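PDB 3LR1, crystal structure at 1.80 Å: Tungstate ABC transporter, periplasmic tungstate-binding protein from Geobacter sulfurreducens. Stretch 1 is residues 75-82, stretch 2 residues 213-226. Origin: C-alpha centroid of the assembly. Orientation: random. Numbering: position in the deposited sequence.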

# COMPACT_ATOMS: atom_id res chain seq x y z
N GLY A 75 -8.26 -6.70 -15.82
CA GLY A 75 -7.18 -7.39 -15.21
C GLY A 75 -7.41 -8.90 -15.24
O GLY A 75 -8.53 -9.44 -15.00
N VAL A 76 -6.33 -9.61 -15.46
CA VAL A 76 -6.40 -11.04 -15.52
C VAL A 76 -5.29 -11.68 -14.72
O VAL A 76 -4.21 -11.09 -14.49
CB VAL A 76 -6.43 -11.52 -16.98
CG1 VAL A 76 -7.83 -11.23 -17.65
CG2 VAL A 76 -5.28 -10.91 -17.73
N ASN A 77 -5.58 -12.88 -14.22
CA ASN A 77 -4.61 -13.71 -13.51
C ASN A 77 -4.01 -13.04 -12.25
O ASN A 77 -2.76 -13.12 -11.95
CB ASN A 77 -3.54 -14.19 -14.50
CG ASN A 77 -4.08 -15.18 -15.59
OD1 ASN A 77 -3.67 -15.13 -16.74
ND2 ASN A 77 -5.01 -16.02 -15.23
N ARG A 78 -4.90 -12.36 -11.52
CA ARG A 78 -4.57 -11.73 -10.24
C ARG A 78 -3.96 -12.73 -9.27
O ARG A 78 -4.51 -13.83 -9.06
CB ARG A 78 -5.80 -11.13 -9.54
CG ARG A 78 -5.48 -10.36 -8.26
CD ARG A 78 -6.67 -10.14 -7.31
NE ARG A 78 -6.32 -9.44 -6.08
CZ ARG A 78 -5.67 -9.97 -5.03
NH1 ARG A 78 -5.27 -11.25 -5.02
NH2 ARG A 78 -5.41 -9.22 -3.97
N LYS A 79 -2.85 -12.33 -8.67
CA LYS A 79 -2.25 -13.12 -7.61
C LYS A 79 -2.00 -12.27 -6.38
O LYS A 79 -1.59 -11.11 -6.47
CB LYS A 79 -0.96 -13.79 -8.10
CG LYS A 79 -1.17 -14.95 -9.07
CD LYS A 79 -1.20 -16.29 -8.35
CE LYS A 79 0.20 -16.70 -7.70
NZ LYS A 79 0.17 -17.59 -6.41
N ASP A 80 -2.23 -12.86 -5.21
CA ASP A 80 -1.89 -12.26 -3.96
C ASP A 80 -0.40 -12.24 -3.82
O ASP A 80 0.28 -13.26 -4.09
CB ASP A 80 -2.39 -13.10 -2.74
CG ASP A 80 -3.89 -12.92 -2.43
OD1 ASP A 80 -4.52 -11.95 -2.86
OD2 ASP A 80 -4.44 -13.79 -1.68
N VAL A 81 0.08 -11.13 -3.31
CA VAL A 81 1.45 -10.92 -2.96
C VAL A 81 1.43 -10.48 -1.50
O VAL A 81 1.06 -9.34 -1.16
CB VAL A 81 2.11 -9.85 -3.83
CG1 VAL A 81 3.51 -9.56 -3.31
CG2 VAL A 81 2.10 -10.26 -5.26
N MSE A 82 1.78 -11.43 -0.63
CA MSE A 82 1.66 -11.21 0.78
C MSE A 82 2.84 -10.39 1.16
O MSE A 82 3.98 -10.84 1.08
CB MSE A 82 1.64 -12.54 1.55
CG MSE A 82 0.35 -13.38 1.22
SE MSE A 82 -1.35 -12.54 1.87
CE MSE A 82 -2.02 -12.60 0.16
N LYS A 213 2.02 -5.76 -23.02
CA LYS A 213 3.14 -6.74 -22.94
C LYS A 213 2.70 -7.89 -22.00
O LYS A 213 3.16 -8.01 -20.86
CB LYS A 213 4.40 -6.05 -22.37
CG LYS A 213 5.02 -4.86 -23.20
CD LYS A 213 6.23 -5.32 -23.99
CE LYS A 213 6.76 -4.24 -24.97
NZ LYS A 213 6.37 -2.90 -24.59
N TYR A 214 1.75 -8.70 -22.43
CA TYR A 214 1.08 -9.66 -21.52
C TYR A 214 1.99 -10.82 -21.12
O TYR A 214 2.01 -11.27 -19.98
CB TYR A 214 -0.21 -10.19 -22.13
CG TYR A 214 -0.84 -11.32 -21.39
CD1 TYR A 214 -1.68 -11.09 -20.30
CD2 TYR A 214 -0.58 -12.64 -21.76
CE1 TYR A 214 -2.29 -12.17 -19.62
CE2 TYR A 214 -1.19 -13.71 -21.09
CZ TYR A 214 -2.04 -13.46 -20.03
OH TYR A 214 -2.61 -14.50 -19.34
N ASP A 215 2.71 -11.32 -22.09
CA ASP A 215 3.56 -12.47 -21.86
C ASP A 215 4.65 -12.05 -20.85
O ASP A 215 4.94 -12.79 -19.88
CB ASP A 215 4.09 -13.03 -23.22
CG ASP A 215 2.94 -13.58 -24.16
OD1 ASP A 215 2.03 -14.31 -23.70
OD2 ASP A 215 2.93 -13.32 -25.39
N LEU A 216 5.19 -10.84 -21.00
CA LEU A 216 6.17 -10.33 -20.08
C LEU A 216 5.53 -10.03 -18.70
O LEU A 216 6.11 -10.32 -17.62
CB LEU A 216 6.80 -9.08 -20.65
CG LEU A 216 8.19 -8.60 -20.30
CD1 LEU A 216 9.24 -9.80 -20.20
CD2 LEU A 216 8.70 -7.60 -21.36
N ALA A 217 4.30 -9.48 -18.73
CA ALA A 217 3.54 -9.29 -17.46
C ALA A 217 3.38 -10.61 -16.71
O ALA A 217 3.57 -10.67 -15.49
CB ALA A 217 2.18 -8.62 -17.70
N MSE A 218 3.04 -11.66 -17.44
CA MSE A 218 2.82 -12.96 -16.82
C MSE A 218 4.14 -13.51 -16.22
O MSE A 218 4.15 -14.12 -15.13
CB MSE A 218 2.14 -13.87 -17.80
CG MSE A 218 0.64 -13.55 -18.02
SE MSE A 218 -0.44 -13.46 -16.38
CE MSE A 218 0.51 -12.12 -15.33
N LYS A 219 5.26 -13.23 -16.89
CA LYS A 219 6.55 -13.62 -16.32
C LYS A 219 6.85 -12.91 -15.05
O LYS A 219 7.35 -13.52 -14.10
CB LYS A 219 7.65 -13.46 -17.30
CG LYS A 219 7.67 -14.56 -18.35
CD LYS A 219 8.54 -14.12 -19.53
CE LYS A 219 8.79 -15.26 -20.48
NZ LYS A 219 9.28 -14.70 -21.79
N LEU A 220 6.50 -11.62 -15.01
CA LEU A 220 6.67 -10.84 -13.81
C LEU A 220 5.85 -11.40 -12.67
O LEU A 220 6.37 -11.57 -11.54
CB LEU A 220 6.40 -9.37 -14.03
CG LEU A 220 6.62 -8.51 -12.78
CD1 LEU A 220 8.14 -8.47 -12.31
CD2 LEU A 220 6.09 -7.07 -12.99
N ILE A 221 4.57 -11.71 -12.93
CA ILE A 221 3.73 -12.21 -11.88
C ILE A 221 4.25 -13.57 -11.35
O ILE A 221 4.28 -13.81 -10.15
CB ILE A 221 2.25 -12.35 -12.34
CG1 ILE A 221 1.68 -10.93 -12.62
CG2 ILE A 221 1.46 -13.10 -11.25
CD1 ILE A 221 0.22 -10.87 -13.23
N ASP A 222 4.67 -14.43 -12.25
CA ASP A 222 5.26 -15.75 -11.89
C ASP A 222 6.50 -15.57 -11.01
O ASP A 222 6.74 -16.31 -10.06
CB ASP A 222 5.62 -16.55 -13.16
CG ASP A 222 4.36 -17.10 -13.93
OD1 ASP A 222 3.24 -17.12 -13.37
OD2 ASP A 222 4.49 -17.54 -15.10
N TYR A 223 7.26 -14.53 -11.35
CA TYR A 223 8.50 -14.22 -10.65
C TYR A 223 8.24 -13.75 -9.25
O TYR A 223 8.84 -14.28 -8.31
CB TYR A 223 9.39 -13.24 -11.45
CG TYR A 223 10.47 -12.63 -10.56
CD1 TYR A 223 11.63 -13.32 -10.21
CD2 TYR A 223 10.32 -11.37 -10.07
CE1 TYR A 223 12.62 -12.72 -9.39
CE2 TYR A 223 11.27 -10.78 -9.24
CZ TYR A 223 12.39 -11.46 -8.91
OH TYR A 223 13.24 -10.87 -8.07
N VAL A 224 7.41 -12.74 -9.11
CA VAL A 224 7.06 -12.14 -7.85
C VAL A 224 6.44 -13.18 -6.92
O VAL A 224 6.72 -13.18 -5.79
CB VAL A 224 6.16 -10.90 -8.08
CG1 VAL A 224 5.63 -10.40 -6.84
CG2 VAL A 224 6.96 -9.77 -8.86
N THR A 225 5.63 -14.09 -7.42
CA THR A 225 5.03 -15.14 -6.57
C THR A 225 5.85 -16.42 -6.53
O THR A 225 5.43 -17.44 -5.94
CB THR A 225 3.61 -15.45 -7.08
OG1 THR A 225 3.66 -15.91 -8.45
CG2 THR A 225 2.73 -14.19 -6.96
N GLY A 226 6.97 -16.43 -7.23
CA GLY A 226 7.86 -17.59 -7.20
C GLY A 226 8.85 -17.58 -6.06
O GLY A 226 8.92 -16.62 -5.28

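The strand-forming stretch 75-82 lies against the helix 214-224, and the contact, which buries 376 Å² in all, consists largely of van der Waals packing, with a single hydrogen bond across it. That bond runs from Tyr214 OH to Asn77 OD1, 2.9 Å away. Asn77 sits where the chain turns a corner, with positive phi, a conformation asparagine tolerates well; its CA-to-CB bond points toward the helix, and its amide oxygen meets the phenol at the edge of the ring.

The remaining contacts are van der Waals packing. Selenomethionine Met218 starts out sideways, but its flexible chain brings SE to 3.7 Å from the same Asn77 OD1. Val76 CG2 lies 3.8 Å from Tyr214 CE1. One turn beyond Met218, Ile221, whose CA-to-CB bond points toward the strand, brings CG2 within 3.9 Å of Lys79 CG; the lysine's aliphatic part thus serves as apolar surface in an exposed position. Farther along, the compact, buried Val81 places CG2 3.9 Å from Val224 CG1.

Thr225 uses its two branches differently. Its OG1 donates to Ile221 O within its own stretch (2.8 Å), satisfying the hydroxyl, while its methyl CG2 packs 3.9 Å from Asp80 O. The CA-to-CB bonds of Arg78 and Asp80 point away from the helix; their salt bridge, Arg78 NH1 to Asp80 OD1 at a very short 2.4 Å, lies within the first stretch.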